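Local coordinates for DUF3298 domain-containing protein (Pseudomonas aeruginosa, PDB 4E72) that is of unknown function but belongs to the DUF3298 family and is probably exported as a lipoprotein, at residues D7-T11 with F38-L44; G82-Q88 with S104-G110. One frame throughout, in Å; residues are numbered along the deposited sequence.

Overall arrangement
From the N terminus, the chain first runs through 7-11, builds the antiparallel strands 12-19 and 30-37, and meets itself again at 38-44, where interaction 1 closes the loop at the open end of that strand pair, just ahead of helix 44-54. It then passes helix 68-78 and enters the hairpin of strands 84-95 and 98-108, whose open end is joined in interaction 2. The two contacts follow in series, neither nested nor crossed. The centres of interactions 1 and 2 lie about 28 Å apart. Both are tied to the same mixed sheet, interaction 2 within it and interaction 1 in the loops that flank strands 12-19 and 30-37; side chains of interaction 1 reach strand 98-108 near the hairpin's turn.

Interaction 1 (D7-T11 with F38-L44); sequences DPLPT and FPDEPQL
P10 and P39 meet where two irregular segments converge, the CA atoms closing from 6.9 Å between L9 and D40 to 4.8 Å between T11 and F38. No direct hydrogen bond joins the backbones; instead a water donates to P10 O at 2.6 Å and accepts from D40 N. A type I turn from E41 to L44 then leads into helix 44-54. L9 carries the apolar part, its two methyls dividing the work: CD2 meets D40 CB at 3.8 Å, while CD1 touches E41 CB and lies 3.9 Å from F38 CD2. The leucine crosses the phenylalanine at about a right angle. On the F38 ring, T11 OG1 sits over the rim of one face and L44 CD1 over the centre of the opposite one, 3.6 Å above the plane. With its OG1 anti to the backbone N (chi1 176°), T11 also bonds to K37 O. At the surface, D40 OD1 rests against the P10 ring, 3.4 Å from CD. E41, a buried residue, has its OE2 bonded to Y123 OH and H128 ND1 and takes a weak bond from Q43 NE2. Apolar packing and a single bridging water thus join the lead-in to strand 12-19 with the exit from strand 30-37.

Interaction 2 (G82-Q88 with S104-G110); sequences GWSSYLQ and SSYLFTG
The W83 indole lies with one face on the backbone of T109, whose CA stands 3.4 Å from the centroid of the five-membered ring and almost on its normal, a CH-pi contact. T109 CB and CG2 extend this cover across the six-membered ring, CG2 lying 3.7 Å from W83 CE3. Setting CG anti to the carbonyl carbon (chi1 -72°) brings the indole across to the partner chain; it also touches F75 of helix 68-78. The F108 ring has G110 N over the rim of one face and G82 O near its plane, 3.4 Å from CD2. Y86 and Y106 point the same way, side by side, their planes at 63°; Y86 CD1 comes to the edge of the Y106 ring, 3.6 Å from CD2, while Y106 O lies in the plane of the Y86 ring.

The two strands run antiparallel, with Y86, Y106 and F108 on one face. S84 with F108, Y86 with Y106 and Q88 with S104 are hydrogen-bonded pairs, each with two N-H to O bonds; that from F108 N to S84 O is nearly straight at 177°. At the Q88 and S104 pair a water lies 2.7 Å from both Q88 NE2 and S104 OG, linking the two side chains. On the other face S85, L87 and L107 meet helix 68-78 (Y71, L68 and F75), S85 OG bonding to Y71 OH, while S105 lies against M55 of a loop. Six backbone bonds thus fix the register of the hairpin's open end; beyond the S84 and F108 pair, contact goes on through the indole packed on T109, without a further hydrogen bond.

Interaction 1 (D7-T11 with F38-L44)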
ATOM      1  N   ASP A   7     -22.555   4.191   5.358  1.00 56.65           N
ATOM      2  CA  ASP A   7     -21.989   5.289   6.132  1.00 55.11           C
ATOM      3  C   ASP A   7     -20.501   5.034   6.288  1.00 54.39           C
ATOM      4  O   ASP A   7     -20.129   3.873   6.465  1.00 51.95           O
ATOM      5  CB  ASP A   7     -22.658   5.407   7.507  1.00 58.13           C
ATOM      6  CG  ASP A   7     -24.136   5.703   7.456  1.00 70.54           C
ATOM      7  OD1 ASP A   7     -24.510   6.773   6.919  1.00 71.70           O
ATOM      8  OD2 ASP A   7     -24.918   4.892   7.993  1.00 77.74           O
ATOM      9  N   PRO A   8     -19.629   6.072   6.254  1.00 50.31           N
ATOM     10  CA  PRO A   8     -18.197   5.817   6.454  1.00 48.05           C
ATOM     11  C   PRO A   8     -17.874   5.487   7.907  1.00 51.44           C
ATOM     12  O   PRO A   8     -18.537   5.991   8.818  1.00 52.40           O
ATOM     13  CB  PRO A   8     -17.544   7.136   6.030  1.00 49.47           C
ATOM     14  CG  PRO A   8     -18.572   8.165   6.299  1.00 55.47           C
ATOM     15  CD  PRO A   8     -19.898   7.514   6.054  1.00 52.54           C
ATOM     16  N   LEU A   9     -16.854   4.640   8.125  1.00 45.90           N
ATOM     17  CA  LEU A   9     -16.417   4.304   9.477  1.00 45.54           C
ATOM     18  C   LEU A   9     -15.649   5.469  10.082  1.00 50.66           C
ATOM     19  O   LEU A   9     -14.653   5.888   9.481  1.00 48.29           O
ATOM     20  CB  LEU A   9     -15.514   3.062   9.508  1.00 43.90           C
ATOM     21  CG  LEU A   9     -16.097   1.678   9.355  1.00 49.28           C
ATOM     22  CD1 LEU A   9     -14.979   0.663   9.277  1.00 48.96           C
ATOM     23  CD2 LEU A   9     -17.033   1.318  10.501  1.00 51.10           C
ATOM     24  N   PRO A  10     -16.053   6.001  11.259  1.00 51.04           N
ATOM     25  CA  PRO A  10     -15.227   7.035  11.905  1.00 51.41           C
ATOM     26  C   PRO A  10     -13.914   6.403  12.383  1.00 55.93           C
ATOM     27  O   PRO A  10     -13.870   5.202  12.674  1.00 55.95           O
ATOM     28  CB  PRO A  10     -16.087   7.519  13.079  1.00 54.83           C
ATOM     29  CG  PRO A  10     -17.396   6.796  12.970  1.00 60.29           C
ATOM     30  CD  PRO A  10     -17.177   5.597  12.125  1.00 54.65           C
ATOM     31  N   THR A  11     -12.838   7.180  12.424  1.00 52.13           N
ATOM     32  CA  THR A  11     -11.540   6.633  12.821  1.00 51.18           C
ATOM     33  C   THR A  11     -10.730   7.578  13.745  1.00 54.68           C
ATOM     34  O   THR A  11     -10.870   8.804  13.677  1.00 54.16           O
ATOM     35  CB  THR A  11     -10.732   6.250  11.574  1.00 58.19           C
ATOM     36  OG1 THR A  11      -9.452   5.802  12.002  1.00 62.31           O
ATOM     37  CG2 THR A  11     -10.585   7.399  10.567  1.00 55.80           C
ATOM     38  N   PHE A  38     -10.277   1.923  14.625  1.00 48.12           N
ATOM     39  CA  PHE A  38     -11.663   1.999  14.176  1.00 47.95           C
ATOM     40  C   PHE A  38     -12.580   1.609  15.355  1.00 54.48           C
ATOM     41  O   PHE A  38     -12.672   0.424  15.698  1.00 54.65           O
ATOM     42  CB  PHE A  38     -11.894   1.110  12.933  1.00 48.11           C
ATOM     43  CG  PHE A  38     -11.143   1.518  11.678  1.00 47.67           C
ATOM     44  CD1 PHE A  38      -9.864   1.028  11.417  1.00 48.12           C
ATOM     45  CD2 PHE A  38     -11.738   2.343  10.727  1.00 49.56           C
ATOM     46  CE1 PHE A  38      -9.190   1.372  10.241  1.00 47.22           C
ATOM     47  CE2 PHE A  38     -11.055   2.695   9.552  1.00 50.40           C
ATOM     48  CZ  PHE A  38      -9.791   2.203   9.318  1.00 46.48           C
ATOM     49  N   PRO A  39     -13.220   2.601  16.026  1.00 52.69           N
ATOM     50  CA  PRO A  39     -14.071   2.272  17.190  1.00 54.31           C
ATOM     51  C   PRO A  39     -15.242   1.319  16.872  1.00 59.88           C
ATOM     52  O   PRO A  39     -15.550   0.458  17.701  1.00 60.98           O
ATOM     53  CB  PRO A  39     -14.591   3.642  17.645  1.00 56.83           C
ATOM     54  CG  PRO A  39     -13.617   4.631  17.103  1.00 59.60           C
ATOM     55  CD  PRO A  39     -13.175   4.062  15.794  1.00 53.85           C
ATOM     56  N   ASP A  40     -15.867   1.454  15.677  1.00 55.78           N
ATOM     57  CA  ASP A  40     -17.011   0.645  15.238  1.00 56.54           C
ATOM     58  C   ASP A  40     -16.599  -0.718  14.660  1.00 60.13           C
ATOM     59  O   ASP A  40     -17.396  -1.653  14.739  1.00 61.77           O
ATOM     60  CB  ASP A  40     -17.846   1.410  14.209  1.00 58.87           C
ATOM     61  CG  ASP A  40     -18.482   2.672  14.762  1.00 77.17           C
ATOM     62  OD1 ASP A  40     -17.775   3.699  14.864  1.00 77.70           O
ATOM     63  OD2 ASP A  40     -19.691   2.635  15.087  1.00 87.29           O
ATOM     64  N   GLU A  41     -15.373  -0.839  14.096  1.00 53.22           N
ATOM     65  CA  GLU A  41     -14.842  -2.087  13.528  1.00 51.39           C
ATOM     66  C   GLU A  41     -13.491  -2.440  14.223  1.00 53.77           C
ATOM     67  O   GLU A  41     -12.441  -2.306  13.604  1.00 51.55           O
ATOM     68  CB  GLU A  41     -14.685  -1.948  11.997  1.00 51.23           C
ATOM     69  CG  GLU A  41     -14.626  -3.259  11.233  1.00 58.34           C
ATOM     70  CD  GLU A  41     -15.931  -4.010  11.031  1.00 74.98           C
ATOM     71  OE1 GLU A  41     -17.017  -3.400  11.174  1.00 71.13           O
ATOM     72  OE2 GLU A  41     -15.862  -5.209  10.678  1.00 62.48           O
ATOM     73  N   PRO A  42     -13.497  -2.900  15.504  1.00 52.43           N
ATOM     74  CA  PRO A  42     -12.221  -3.176  16.203  1.00 51.71           C
ATOM     75  C   PRO A  42     -11.368  -4.303  15.604  1.00 55.54           C
ATOM     76  O   PRO A  42     -10.186  -4.376  15.942  1.00 54.21           O
ATOM     77  CB  PRO A  42     -12.661  -3.536  17.620  1.00 54.96           C
ATOM     78  CG  PRO A  42     -14.085  -3.996  17.474  1.00 60.44           C
ATOM     79  CD  PRO A  42     -14.656  -3.139  16.396  1.00 55.50           C
ATOM     80  N   GLN A  43     -11.935  -5.150  14.704  1.00 51.98           N
ATOM     81  CA  GLN A  43     -11.183  -6.228  14.025  1.00 50.75           C
ATOM     82  C   GLN A  43     -10.112  -5.656  13.104  1.00 53.24           C
ATOM     83  O   GLN A  43      -9.121  -6.322  12.847  1.00 52.73           O
ATOM     84  CB  GLN A  43     -12.104  -7.141  13.192  1.00 52.32           C
ATOM     85  CG  GLN A  43     -13.294  -7.712  13.939  1.00 73.91           C
ATOM     86  CD  GLN A  43     -14.558  -7.240  13.291  1.00 94.28           C
ATOM     87  OE1 GLN A  43     -15.122  -7.918  12.430  1.00 93.25           O
ATOM     88  NE2 GLN A  43     -14.993  -6.035  13.645  1.00 82.37           N
ATOM     89  N   LEU A  44     -10.333  -4.436  12.584  1.00 49.37           N
ATOM     90  CA  LEU A  44      -9.407  -3.764  11.672  1.00 47.31           C
ATOM     91  C   LEU A  44      -8.131  -3.286  12.364  1.00 50.64           C
ATOM     92  O   LEU A  44      -7.084  -3.239  11.713  1.00 49.98           O
ATOM     93  CB  LEU A  44     -10.089  -2.567  10.993  1.00 46.80           C
ATOM     94  CG  LEU A  44     -10.485  -2.724   9.522  1.00 49.77           C
ATOM     95  CD1 LEU A  44     -11.232  -1.492   9.035  1.00 50.08           C
ATOM     96  CD2 LEU A  44      -9.267  -2.959   8.634  1.00 45.62           C
TER
HETATM   97  O   HOH W   1     -15.234   3.211  13.532  1.00 57.96           O

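Interaction 2 (G82-Q88 with S104-G110)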
ATOM      1  N   GLY A  82      21.949   8.388  12.645  1.00 32.72           N
ATOM      2  CA  GLY A  82      21.277   8.901  11.459  1.00 31.24           C
ATOM      3  C   GLY A  82      20.140   8.054  10.926  1.00 34.68           C
ATOM      4  O   GLY A  82      19.479   8.452   9.963  1.00 34.48           O
ATOM      5  N   TRP A  83      19.931   6.860  11.511  1.00 30.48           N
ATOM      6  CA  TRP A  83      18.883   5.936  11.057  1.00 28.72           C
ATOM      7  C   TRP A  83      17.504   6.446  11.421  1.00 32.16           C
ATOM      8  O   TRP A  83      17.320   7.110  12.439  1.00 31.95           O
ATOM      9  CB  TRP A  83      19.093   4.537  11.645  1.00 27.17           C
ATOM     10  CG  TRP A  83      20.251   3.760  11.082  1.00 28.98           C
ATOM     11  CD1 TRP A  83      21.363   4.256  10.460  1.00 32.31           C
ATOM     12  CD2 TRP A  83      20.445   2.347  11.183  1.00 29.82           C
ATOM     13  NE1 TRP A  83      22.216   3.227  10.126  1.00 32.74           N
ATOM     14  CE2 TRP A  83      21.684   2.046  10.572  1.00 34.36           C
ATOM     15  CE3 TRP A  83      19.657   1.284  11.686  1.00 32.01           C
ATOM     16  CZ2 TRP A  83      22.165   0.736  10.463  1.00 34.76           C
ATOM     17  CZ3 TRP A  83      20.131  -0.016  11.566  1.00 33.96           C
ATOM     18  CH2 TRP A  83      21.379  -0.279  10.981  1.00 35.31           C
ATOM     19  N   SER A  84      16.534   6.106  10.602  1.00 30.70           N
ATOM     20  CA  SER A  84      15.134   6.469  10.816  1.00 30.88           C
ATOM     21  C   SER A  84      14.221   5.450  10.184  1.00 31.68           C
ATOM     22  O   SER A  84      14.581   4.786   9.197  1.00 29.28           O
ATOM     23  CB  SER A  84      14.820   7.863  10.272  1.00 35.96           C
ATOM     24  OG  SER A  84      15.091   7.941   8.882  1.00 48.21           O
ATOM     25  N   SER A  85      13.027   5.344  10.762  1.00 26.81           N
ATOM     26  CA  SER A  85      11.992   4.443  10.307  1.00 26.03           C
ATOM     27  C   SER A  85      10.640   5.158  10.423  1.00 32.59           C
ATOM     28  O   SER A  85      10.322   5.720  11.481  1.00 32.88           O
ATOM     29  CB  SER A  85      12.036   3.137  11.109  1.00 25.82           C
ATOM     30  OG  SER A  85      10.923   2.310  10.822  1.00 29.31           O
ATOM     31  N   TYR A  86       9.878   5.177   9.300  1.00 28.43           N
ATOM     32  CA  TYR A  86       8.557   5.797   9.161  1.00 27.79           C
ATOM     33  C   TYR A  86       7.572   4.754   8.729  1.00 29.22           C
ATOM     34  O   TYR A  86       7.839   4.033   7.773  1.00 27.47           O
ATOM     35  CB  TYR A  86       8.552   6.946   8.112  1.00 29.43           C
ATOM     36  CG  TYR A  86       9.385   8.158   8.454  1.00 32.56           C
ATOM     37  CD1 TYR A  86      10.761   8.165   8.242  1.00 34.98           C
ATOM     38  CD2 TYR A  86       8.792   9.332   8.903  1.00 34.80           C
ATOM     39  CE1 TYR A  86      11.540   9.285   8.551  1.00 37.74           C
ATOM     40  CE2 TYR A  86       9.557  10.462   9.209  1.00 36.65           C
ATOM     41  CZ  TYR A  86      10.931  10.435   9.024  1.00 43.92           C
ATOM     42  OH  TYR A  86      11.690  11.544   9.312  1.00 46.35           O
ATOM     43  N   LEU A  87       6.433   4.683   9.411  1.00 26.59           N
ATOM     44  CA  LEU A  87       5.330   3.777   9.091  1.00 27.53           C
ATOM     45  C   LEU A  87       4.034   4.553   9.124  1.00 32.62           C
ATOM     46  O   LEU A  87       3.779   5.323  10.076  1.00 33.28           O
ATOM     47  CB  LEU A  87       5.245   2.586  10.066  1.00 28.22           C
ATOM     48  CG  LEU A  87       6.340   1.518  10.000  1.00 32.74           C
ATOM     49  CD1 LEU A  87       6.221   0.612  11.210  1.00 33.63           C
ATOM     50  CD2 LEU A  87       6.249   0.687   8.727  1.00 29.55           C
ATOM     51  N   GLN A  88       3.221   4.380   8.089  1.00 27.51           N
ATOM     52  CA  GLN A  88       1.974   5.127   8.020  1.00 27.19           C
ATOM     53  C   GLN A  88       0.846   4.318   7.383  1.00 30.62           C
ATOM     54  O   GLN A  88       1.021   3.654   6.347  1.00 27.64           O
ATOM     55  CB  GLN A  88       2.179   6.455   7.260  1.00 28.48           C
ATOM     56  CG  GLN A  88       0.919   7.306   7.208  1.00 42.65           C
ATOM     57  CD  GLN A  88       1.011   8.337   6.136  1.00 63.20           C
ATOM     58  OE1 GLN A  88       1.557   9.416   6.339  1.00 55.82           O
ATOM     59  NE2 GLN A  88       0.465   8.027   4.971  1.00 63.65           N
ATOM     60  N   SER A 104       2.275   3.149   3.948  1.00 26.55           N
ATOM     61  CA  SER A 104       3.554   3.772   3.576  1.00 26.64           C
ATOM     62  C   SER A 104       4.593   3.462   4.603  1.00 30.39           C
ATOM     63  O   SER A 104       4.319   3.492   5.806  1.00 30.01           O
ATOM     64  CB  SER A 104       3.440   5.296   3.482  1.00 29.90           C
ATOM     65  OG  SER A 104       2.387   5.712   2.638  1.00 54.95           O
ATOM     66  N   SER A 105       5.802   3.253   4.132  1.00 27.45           N
ATOM     67  CA  SER A 105       6.965   3.041   4.971  1.00 28.32           C
ATOM     68  C   SER A 105       8.157   3.736   4.340  1.00 32.63           C
ATOM     69  O   SER A 105       8.215   3.899   3.113  1.00 30.49           O
ATOM     70  CB  SER A 105       7.237   1.552   5.174  1.00 31.55           C
ATOM     71  OG  SER A 105       7.551   0.908   3.953  1.00 36.13           O
ATOM     72  N   TYR A 106       9.098   4.140   5.188  1.00 30.00           N
ATOM     73  CA  TYR A 106      10.361   4.724   4.794  1.00 29.89           C
ATOM     74  C   TYR A 106      11.434   4.291   5.801  1.00 31.63           C
ATOM     75  O   TYR A 106      11.365   4.640   6.976  1.00 29.41           O
ATOM     76  CB  TYR A 106      10.278   6.252   4.642  1.00 32.71           C
ATOM     77  CG  TYR A 106      11.600   6.841   4.211  1.00 37.98           C
ATOM     78  CD1 TYR A 106      11.996   6.817   2.878  1.00 40.80           C
ATOM     79  CD2 TYR A 106      12.494   7.358   5.145  1.00 39.96           C
ATOM     80  CE1 TYR A 106      13.236   7.320   2.481  1.00 42.84           C
ATOM     81  CE2 TYR A 106      13.745   7.838   4.764  1.00 41.52           C
ATOM     82  CZ  TYR A 106      14.106   7.827   3.430  1.00 50.03           C
ATOM     83  OH  TYR A 106      15.325   8.338   3.068  1.00 58.12           O
ATOM     84  N   LEU A 107      12.421   3.524   5.327  1.00 30.23           N
ATOM     85  CA  LEU A 107      13.509   3.039   6.165  1.00 31.96           C
ATOM     86  C   LEU A 107      14.889   3.577   5.685  1.00 32.54           C
ATOM     87  O   LEU A 107      15.251   3.417   4.526  1.00 30.90           O
ATOM     88  CB  LEU A 107      13.502   1.485   6.208  1.00 32.48           C
ATOM     89  CG  LEU A 107      14.620   0.812   7.044  1.00 39.22           C
ATOM     90  CD1 LEU A 107      14.483   1.138   8.533  1.00 40.58           C
ATOM     91  CD2 LEU A 107      14.605  -0.708   6.866  1.00 39.74           C
ATOM     92  N   PHE A 108      15.632   4.219   6.578  1.00 28.48           N
ATOM     93  CA  PHE A 108      16.975   4.701   6.252  1.00 29.33           C
ATOM     94  C   PHE A 108      17.985   4.093   7.240  1.00 34.89           C
ATOM     95  O   PHE A 108      17.864   4.309   8.442  1.00 32.49           O
ATOM     96  CB  PHE A 108      17.050   6.238   6.208  1.00 31.94           C
ATOM     97  CG  PHE A 108      18.450   6.705   5.876  1.00 34.84           C
ATOM     98  CD1 PHE A 108      18.937   6.630   4.569  1.00 38.30           C
ATOM     99  CD2 PHE A 108      19.319   7.120   6.881  1.00 37.37           C
ATOM    100  CE1 PHE A 108      20.257   7.002   4.271  1.00 39.53           C
ATOM    101  CE2 PHE A 108      20.638   7.490   6.582  1.00 40.99           C
ATOM    102  CZ  PHE A 108      21.090   7.444   5.277  1.00 39.26           C
ATOM    103  N   THR A 109      18.949   3.289   6.732  1.00 34.74           N
ATOM    104  CA  THR A 109      19.933   2.612   7.580  1.00 35.29           C
ATOM    105  C   THR A 109      21.374   2.945   7.138  1.00 43.05           C
ATOM    106  O   THR A 109      22.220   2.053   7.020  1.00 44.03           O
ATOM    107  CB  THR A 109      19.683   1.074   7.668  1.00 41.57           C
ATOM    108  OG1 THR A 109      19.816   0.465   6.382  1.00 45.11           O
ATOM    109  CG2 THR A 109      18.327   0.704   8.302  1.00 35.07           C
ATOM    110  N   GLY A 110      21.657   4.238   6.979  1.00 40.86           N
ATOM    111  CA  GLY A 110      22.990   4.719   6.634  1.00 41.89           C
ATOM    112  C   GLY A 110      23.504   4.413   5.239  1.00 48.04           C
ATOM    113  O   GLY A 110      24.703   4.556   4.989  1.00 49.88           O
TER
HETATM  114  O   HOH W   2       0.004   5.607   3.830  1.00 35.78           O